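Local atomic coordinates of sensory opsin A,Chrimson (Chlamydomonas reinhardtii, PDB entry 5ZIH), a protein that probably works as a red light-activated ion channel of the channelrhodopsin family, gated by light absorbed in a covalently bound retinal. Residues G190-C195 against Y223-M227; Y160-L164 against I199-M203. All coordinates share one frame. Numbering follows the deposited sequence.

Contact 1: G190-C195 against Y223-M227; sequences GLIVSC and YGGYM. With OLC ((2R)-2,3-dihydroxypropyl (9Z)-octadec-9-enoate), chain O; OLC ((2R)-2,3-dihydroxypropyl (9Z)-octadec-9-enoate), chain P; OLC ((2R)-2,3-dihydroxypropyl (9Z)-octadec-9-enoate), chain N.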
loop_
_atom_site.group_PDB
_atom_site.type_symbol
_atom_site.label_atom_id
_atom_site.label_comp_id
_atom_site.label_asym_id
_atom_site.label_seq_id
_atom_site.Cartn_x
_atom_site.Cartn_y
_atom_site.Cartn_z
ATOM N N GLY B 190 -14.135 -1.693 -0.146
ATOM C CA GLY B 190 -14.036 -1.349 -1.557
ATOM C C GLY B 190 -13.219 -0.091 -1.793
ATOM O O GLY B 190 -12.484 0.008 -2.778
ATOM N N LEU B 191 -13.337 0.888 -0.893
ATOM C CA LEU B 191 -12.512 2.088 -0.991
ATOM C C LEU B 191 -11.035 1.759 -0.804
ATOM O O LEU B 191 -10.191 2.173 -1.609
ATOM C CB LEU B 191 -12.959 3.125 0.043
ATOM C CG LEU B 191 -14.167 4.013 -0.259
ATOM C CD1 LEU B 191 -14.546 4.809 0.976
ATOM C CD2 LEU B 191 -13.871 4.945 -1.426
ATOM N N ILE B 192 -10.706 1.008 0.251
ATOM C CA ILE B 192 -9.304 0.743 0.568
ATOM C C ILE B 192 -8.657 -0.102 -0.521
ATOM O O ILE B 192 -7.573 0.223 -1.020
ATOM C CB ILE B 192 -9.171 0.072 1.946
ATOM C CG1 ILE B 192 -9.798 0.936 3.036
ATOM C CG2 ILE B 192 -7.705 -0.178 2.278
ATOM C CD1 ILE B 192 -9.753 0.296 4.399
ATOM N N VAL B 193 -9.312 -1.203 -0.905
ATOM C CA VAL B 193 -8.728 -2.120 -1.883
ATOM C C VAL B 193 -8.508 -1.413 -3.218
ATOM O O VAL B 193 -7.443 -1.536 -3.839
ATOM C CB VAL B 193 -9.614 -3.368 -2.047
ATOM C CG1 VAL B 193 -9.072 -4.269 -3.144
ATOM C CG2 VAL B 193 -9.708 -4.122 -0.735
ATOM N N SER B 194 -9.512 -0.662 -3.677
ATOM C CA SER B 194 -9.390 0.039 -4.954
ATOM C C SER B 194 -8.327 1.127 -4.896
ATOM O O SER B 194 -7.555 1.295 -5.848
ATOM C CB SER B 194 -10.736 0.632 -5.358
ATOM O OG SER B 194 -11.236 1.470 -4.334
ATOM N N CYS B 195 -8.275 1.877 -3.793
ATOM C CA CYS B 195 -7.251 2.905 -3.635
ATOM C C CYS B 195 -5.853 2.299 -3.651
ATOM O O CYS B 195 -4.950 2.811 -4.323
ATOM C CB CYS B 195 -7.485 3.680 -2.337
ATOM S SG CYS B 195 -6.130 4.785 -1.873
ATOM N N TYR B 223 -8.739 1.073 -11.504
ATOM C CA TYR B 223 -8.814 1.025 -10.048
ATOM C C TYR B 223 -9.301 2.353 -9.480
ATOM O O TYR B 223 -10.152 2.384 -8.583
ATOM C CB TYR B 223 -7.445 0.678 -9.466
ATOM C CG TYR B 223 -7.216 -0.784 -9.183
ATOM C CD1 TYR B 223 -7.883 -1.421 -8.145
ATOM C CD2 TYR B 223 -6.304 -1.518 -9.926
ATOM C CE1 TYR B 223 -7.662 -2.753 -7.866
ATOM C CE2 TYR B 223 -6.075 -2.847 -9.657
ATOM C CZ TYR B 223 -6.756 -3.463 -8.625
ATOM O OH TYR B 223 -6.531 -4.792 -8.353
ATOM N N GLY B 224 -8.767 3.462 -9.991
ATOM C CA GLY B 224 -9.142 4.764 -9.463
ATOM C C GLY B 224 -10.593 5.117 -9.724
ATOM O O GLY B 224 -11.261 5.707 -8.869
ATOM N N GLY B 225 -11.101 4.759 -10.909
ATOM C CA GLY B 225 -12.481 5.078 -11.239
ATOM C C GLY B 225 -13.474 4.394 -10.322
ATOM O O GLY B 225 -14.470 4.997 -9.910
ATOM N N TYR B 226 -13.220 3.124 -9.996
ATOM C CA TYR B 226 -14.039 2.422 -9.012
ATOM C C TYR B 226 -13.935 3.089 -7.645
ATOM O O TYR B 226 -14.933 3.207 -6.924
ATOM C CB TYR B 226 -13.605 0.955 -8.955
ATOM C CG TYR B 226 -14.331 0.082 -7.955
ATOM C CD1 TYR B 226 -13.837 -0.093 -6.667
ATOM C CD2 TYR B 226 -15.487 -0.602 -8.310
ATOM C CE1 TYR B 226 -14.485 -0.907 -5.751
ATOM C CE2 TYR B 226 -16.146 -1.420 -7.400
ATOM C CZ TYR B 226 -15.638 -1.569 -6.123
ATOM O OH TYR B 226 -16.283 -2.376 -5.212
ATOM N N MET B 227 -12.735 3.543 -7.279
ATOM C CA MET B 227 -12.560 4.261 -6.022
ATOM C C MET B 227 -13.312 5.585 -6.039
ATOM O O MET B 227 -14.105 5.871 -5.134
ATOM C CB MET B 227 -11.075 4.494 -5.750
ATOM C CG MET B 227 -10.788 5.146 -4.408
ATOM S SD MET B 227 -9.251 6.086 -4.421
ATOM C CE MET B 227 -9.723 7.486 -5.438
HETATM C C18 OLC O . -5.099 -8.618 -9.846
HETATM C C10 OLC O . -13.591 -10.005 -7.987
HETATM C C9 OLC O . -13.878 -9.806 -6.716
HETATM C C17 OLC O . -6.422 -8.019 -9.380
HETATM C C11 OLC O . -12.480 -9.221 -8.687
HETATM C C8 OLC O . -13.107 -8.780 -5.883
HETATM C C16 OLC O . -7.591 -8.835 -9.925
HETATM C C12 OLC O . -11.147 -9.957 -8.560
HETATM C C7 OLC O . -13.896 -7.476 -5.774
HETATM C C15 OLC O . -8.896 -8.170 -9.491
HETATM C C13 OLC O . -10.485 -10.031 -9.934
HETATM C C6 OLC O . -13.043 -6.444 -5.039
HETATM C C14 OLC O . -10.043 -8.641 -10.379
HETATM C C5 OLC O . -13.913 -5.270 -4.595
HETATM C C4 OLC O . -14.064 -5.300 -3.077
HETATM C C3 OLC O . -15.448 -4.784 -2.700
HETATM C C2 OLC O . -15.656 -4.978 -1.200
HETATM C C1 OLC O . -17.111 -4.701 -0.832
HETATM O O19 OLC O . -17.457 -4.826 0.294
HETATM O O20 OLC O . -18.027 -4.304 -1.812
HETATM C C18 OLC P . -12.037 -3.171 -6.948
HETATM C C10 OLC P . -6.601 -5.880 -12.723
HETATM C C9 OLC P . -5.428 -6.425 -12.992
HETATM C C17 OLC P . -11.675 -2.659 -8.343
HETATM C C11 OLC P . -7.297 -4.991 -13.757
HETATM C C8 OLC P . -4.760 -6.169 -14.343
HETATM C C16 OLC P . -11.342 -3.836 -9.258
HETATM C C12 OLC P . -8.780 -4.832 -13.418
HETATM C C7 OLC P . -3.332 -6.712 -14.339
HETATM C C15 OLC P . -10.675 -3.314 -10.530
HETATM C C13 OLC P . -8.942 -3.886 -12.230
HETATM C C6 OLC P . -2.720 -6.584 -15.734
HETATM C C14 OLC P . -9.974 -4.458 -11.260
HETATM C C5 OLC P . -1.367 -5.875 -15.648
HETATM C C4 OLC P . -0.285 -6.748 -16.285
HETATM C C3 OLC P . 0.868 -5.865 -16.761
HETATM C C2 OLC P . 2.075 -6.723 -17.143
HETATM C C1 OLC P . 1.998 -7.143 -18.612
HETATM O O19 OLC P . 0.945 -7.268 -19.139
HETATM O O20 OLC P . 3.169 -7.385 -19.341
HETATM C C10 OLC N . -12.208 3.937 -17.174
HETATM C C9 OLC N . -13.174 3.523 -16.370
HETATM C C11 OLC N . -10.725 3.795 -16.822
HETATM C C8 OLC N . -12.892 2.865 -15.017
HETATM C C24 OLC N . -20.917 -2.150 -7.462
HETATM C C16 OLC N . -6.491 7.120 -20.040
HETATM C C12 OLC N . -9.872 3.975 -18.083
HETATM C C7 OLC N . -14.111 2.065 -14.545
HETATM C C15 OLC N . -7.658 6.953 -19.068
HETATM C C13 OLC N . -9.444 5.436 -18.230
HETATM C C6 OLC N . -15.095 2.955 -13.778
HETATM C C14 OLC N . -8.294 5.572 -19.231
HETATM C C5 OLC N . -15.761 2.150 -12.657
HETATM C C4 OLC N . -17.269 2.416 -12.611
HETATM C C3 OLC N . -17.870 1.779 -11.357
HETATM C C2 OLC N . -19.056 0.877 -11.709
HETATM C C21 OLC N . -20.583 -1.777 -9.913
HETATM C C1 OLC N . -19.641 0.294 -10.421
HETATM C C22 OLC N . -21.606 -2.121 -8.828
HETATM O O19 OLC N . -19.099 0.506 -9.391
HETATM O O25 OLC N . -20.114 -3.295 -7.352
HETATM O O23 OLC N . -22.636 -1.172 -8.821
HETATM O O20 OLC N . -20.800 -0.492 -10.429
#
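This is a helix-helix pair of the seven-helix microbial rhodopsin fold: segments 190-195 and 223-227, on helices 185-207 and 210-239, run antiparallel at 159°, their axes 8.3 Å apart at closest approach. The tight fit centres on Ser-194, whose CA sits 5.2 Å from the CA of Tyr-223. In the p rotamer, Ser-194 turns its hydroxyl back onto its own helix, OG donating a very short 2.5 Å hydrogen bond to Gly-190 O. No hydrogen bond crosses between the segments; the small Gly-190 and Ser-194 of helix 185-207 let the partners pack closely, Ser-194 OG standing 3.3 Å from Met-227 CB. Met-227 (t, t, p) starts out toward the other helix and lays its chain along it, SD meeting Cys-195 CB at 3.6 Å and CG lying 4.3 Å from Leu-191 CD2; it also touches Tyr-258 and Trp-262 of helix 246-262. Tyr-223, with chi1 between wells at -94°, passes its ring CD1 3.6 Å from Ser-194 O and hydrogen-bonds through OH to Tyr-124 OH of the second subunit. Tyr-226, in the t rotamer, swings its ring round so that its edge takes Ser-194 CB and Gly-190 O. One face of that ring carries the monoolein of chain P, another monoolein reaches the phenol oxygen, and Tyr-226 CD1 closes to 3.4 Å from Ser-194 CB.

Contact 2: Y160-L164 against I199-M203; sequences YFEWL and IVFGM. With OLC ((2R)-2,3-dihydroxypropyl (9Z)-octadec-9-enoate), chain R; OLC ((2R)-2,3-dihydroxypropyl (9Z)-octadec-9-enoate), chain P.
Tyr-160 lays one face of its ring over Met-203: CG of the tyrosine is 3.6 Å from CG of the methionine, and Met-203 CA stands 3.8 Å from the ring centroid, 19° off the normal, a CH-pi contact. Build both segments as regular helix, antiparallel at 176° with axes 10.5 Å apart, and set the register by the CA atoms of Tyr-160 and Met-203 at 6.4 Å. Tyr-160 is m with chi2 -76°. Met-203 is extended (t, t, t), with SD 5.0 Å from the Tyr-160 centroid as an oblique Met-aromatic contact and CE 3.6 Å from CE1 of Phe-161 (m, chi2 -33°). One helical turn earlier, Ile-199 (m, t) points toward the other segment: its CG2 lies 3.8 Å from Leu-164 CG and its CD1 3.8 Å from Trp-163 CB, with Leu-164 in m, t and Trp-163 in m. The Tyr-160 hydroxyl hydrogen-bonds to Glu-274 and Trp-269; Gly-202 merely packs its backbone near the phenol. Val-200 faces away and packs on Leu-164 of the second subunit, and Phe-161 on that subunit's Val-200. Glu-162 OE2 hydrogen-bonds to NZ of the retinal-bearing lysine at position 296. The arrangement is an antiparallel pair of transmembrane helices in the seven-helix microbial rhodopsin fold, here beside the Schiff base site and at the dimer interface.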
loop_
_atom_site.group_PDB
_atom_site.type_symbol
_atom_site.label_atom_id
_atom_site.label_comp_id
_atom_site.label_asym_id
_atom_site.label_seq_id
_atom_site.Cartn_x
_atom_site.Cartn_y
_atom_site.Cartn_z
ATOM N N TYR B 160 4.981 7.846 -3.579
ATOM C CA TYR B 160 4.100 6.682 -3.520
ATOM C C TYR B 160 4.010 6.130 -2.105
ATOM O O TYR B 160 2.938 5.699 -1.663
ATOM C CB TYR B 160 4.587 5.594 -4.478
ATOM C CG TYR B 160 4.631 6.025 -5.924
ATOM C CD1 TYR B 160 3.466 6.127 -6.674
ATOM C CD2 TYR B 160 5.837 6.324 -6.541
ATOM C CE1 TYR B 160 3.503 6.521 -7.998
ATOM C CE2 TYR B 160 5.885 6.717 -7.860
ATOM C CZ TYR B 160 4.717 6.815 -8.585
ATOM O OH TYR B 160 4.766 7.209 -9.902
ATOM N N PHE B 161 5.133 6.121 -1.384
ATOM C CA PHE B 161 5.092 5.775 0.031
ATOM C C PHE B 161 4.167 6.716 0.793
ATOM O O PHE B 161 3.357 6.270 1.616
ATOM C CB PHE B 161 6.501 5.812 0.622
ATOM C CG PHE B 161 7.483 4.922 -0.084
ATOM C CD1 PHE B 161 7.079 3.727 -0.650
ATOM C CD2 PHE B 161 8.819 5.280 -0.174
ATOM C CE1 PHE B 161 7.988 2.909 -1.295
ATOM C CE2 PHE B 161 9.729 4.470 -0.823
ATOM C CZ PHE B 161 9.314 3.282 -1.382
ATOM N N GLU B 162 4.268 8.023 0.524
ATOM C CA GLU B 162 3.378 8.990 1.163
ATOM C C GLU B 162 1.916 8.649 0.897
ATOM O O GLU B 162 1.084 8.667 1.813
ATOM C CB GLU B 162 3.701 10.406 0.673
ATOM C CG GLU B 162 2.668 11.463 1.072
ATOM C CD GLU B 162 2.669 12.687 0.153
ATOM O OE1 GLU B 162 3.534 12.781 -0.748
ATOM O OE2 GLU B 162 1.794 13.562 0.333
ATOM N N TRP B 163 1.588 8.319 -0.354
ATOM C CA TRP B 163 0.203 8.020 -0.707
ATOM C C TRP B 163 -0.293 6.769 0.006
ATOM O O TRP B 163 -1.403 6.749 0.554
ATOM C CB TRP B 163 0.069 7.861 -2.223
ATOM C CG TRP B 163 0.313 9.118 -2.991
ATOM C CD1 TRP B 163 0.451 10.375 -2.484
ATOM C CD2 TRP B 163 0.455 9.241 -4.414
ATOM N NE1 TRP B 163 0.666 11.275 -3.500
ATOM C CE2 TRP B 163 0.673 10.604 -4.694
ATOM C CE3 TRP B 163 0.416 8.329 -5.476
ATOM C CZ2 TRP B 163 0.850 11.081 -5.993
ATOM C CZ3 TRP B 163 0.596 8.802 -6.764
ATOM C CH2 TRP B 163 0.809 10.166 -7.011
ATOM N N LEU B 164 0.523 5.713 0.017
ATOM C CA LEU B 164 0.095 4.453 0.613
ATOM C C LEU B 164 -0.179 4.593 2.106
ATOM O O LEU B 164 -1.043 3.893 2.644
ATOM C CB LEU B 164 1.148 3.378 0.354
ATOM C CG LEU B 164 1.172 2.906 -1.098
ATOM C CD1 LEU B 164 2.431 2.126 -1.394
ATOM C CD2 LEU B 164 -0.061 2.069 -1.386
ATOM N N ILE B 199 -2.745 2.909 -6.416
ATOM C CA ILE B 199 -1.384 3.371 -6.167
ATOM C C ILE B 199 -0.369 2.341 -6.646
ATOM O O ILE B 199 0.654 2.693 -7.246
ATOM C CB ILE B 199 -1.190 3.692 -4.674
ATOM C CG1 ILE B 199 -2.308 4.606 -4.172
ATOM C CG2 ILE B 199 0.174 4.334 -4.438
ATOM C CD1 ILE B 199 -2.245 4.881 -2.696
ATOM N N VAL B 200 -0.633 1.056 -6.387
ATOM C CA VAL B 200 0.309 -0.000 -6.759
ATOM C C VAL B 200 0.584 0.028 -8.258
ATOM O O VAL B 200 1.741 0.015 -8.695
ATOM C CB VAL B 200 -0.219 -1.376 -6.307
ATOM C CG1 VAL B 200 0.573 -2.493 -6.969
ATOM C CG2 VAL B 200 -0.138 -1.507 -4.793
ATOM N N PHE B 201 -0.473 0.074 -9.071
ATOM C CA PHE B 201 -0.267 0.116 -10.515
ATOM C C PHE B 201 0.250 1.473 -10.976
ATOM O O PHE B 201 0.909 1.563 -12.019
ATOM C CB PHE B 201 -1.556 -0.258 -11.244
ATOM C CG PHE B 201 -1.762 -1.744 -11.369
ATOM C CD1 PHE B 201 -1.136 -2.457 -12.383
ATOM C CD2 PHE B 201 -2.563 -2.431 -10.469
ATOM C CE1 PHE B 201 -1.309 -3.825 -12.500
ATOM C CE2 PHE B 201 -2.740 -3.797 -10.581
ATOM C CZ PHE B 201 -2.112 -4.497 -11.598
ATOM N N GLY B 202 -0.024 2.532 -10.215
ATOM C CA GLY B 202 0.615 3.804 -10.500
ATOM C C GLY B 202 2.107 3.766 -10.226
ATOM O O GLY B 202 2.908 4.278 -11.015
ATOM N N MET B 203 2.502 3.156 -9.106
ATOM C CA MET B 203 3.924 3.022 -8.806
ATOM C C MET B 203 4.626 2.161 -9.846
ATOM O O MET B 203 5.729 2.490 -10.299
ATOM C CB MET B 203 4.118 2.441 -7.407
ATOM C CG MET B 203 5.514 2.659 -6.842
ATOM S SD MET B 203 5.730 2.054 -5.158
ATOM C CE MET B 203 7.400 2.613 -4.824
HETATM C C10 OLC R . 11.750 6.169 2.370
HETATM C C9 OLC R . 12.950 6.650 2.107
HETATM C C11 OLC R . 11.023 6.496 3.671
HETATM C C8 OLC R . 13.681 7.560 3.093
HETATM C C16 OLC R . 5.927 9.124 3.828
HETATM C C12 OLC R . 9.640 5.846 3.648
HETATM C C7 OLC R . 14.097 8.846 2.378
HETATM C C15 OLC R . 7.394 8.736 3.990
HETATM C C13 OLC R . 8.687 6.667 4.511
HETATM C C6 OLC R . 15.380 9.389 3.007
HETATM C C14 OLC R . 7.576 7.259 3.648
HETATM C C5 OLC R . 16.545 9.201 2.035
HETATM C C4 OLC R . 17.861 9.433 2.777
HETATM C C3 OLC R . 19.037 9.180 1.835
HETATM C C18 OLC P . -12.037 -3.171 -6.948
HETATM C C10 OLC P . -6.601 -5.880 -12.723
HETATM C C9 OLC P . -5.428 -6.425 -12.992
HETATM C C17 OLC P . -11.675 -2.659 -8.343
HETATM C C11 OLC P . -7.297 -4.991 -13.757
HETATM C C8 OLC P . -4.760 -6.169 -14.343
HETATM C C16 OLC P . -11.342 -3.836 -9.258
HETATM C C12 OLC P . -8.780 -4.832 -13.418
HETATM C C7 OLC P . -3.332 -6.712 -14.339
HETATM C C15 OLC P . -10.675 -3.314 -10.530
HETATM C C13 OLC P . -8.942 -3.886 -12.230
HETATM C C6 OLC P . -2.720 -6.584 -15.734
HETATM C C14 OLC P . -9.974 -4.458 -11.260
HETATM C C5 OLC P . -1.367 -5.875 -15.648
HETATM C C4 OLC P . -0.285 -6.748 -16.285
HETATM C C3 OLC P . 0.868 -5.865 -16.761
HETATM C C2 OLC P . 2.075 -6.723 -17.143
HETATM C C1 OLC P . 1.998 -7.143 -18.612
HETATM O O19 OLC P . 0.945 -7.268 -19.139
HETATM O O20 OLC P . 3.169 -7.385 -19.341
#

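Overall arrangement
Helix 185-207 is the shared element: contact 1 joins it to helix 210-239 and contact 2 to helix 157-175, so three helices of the bundle are tied in sequence. Along the chain the segments alternate, 160-164, 190-195, 199-203, 223-227, and the facing ends of the two segments on the common helix are about one turn apart. The contact centres are 13 Å apart, yet they meet directly, Tyr-223 CE2 lying 3.6 Å from Phe-201 CE2. The monoolein of chain P touches both, and both also reach the second subunit. The central helix thus links the retinal-side helix 157-175 to helix 210-239 while it takes part in the dimer interface.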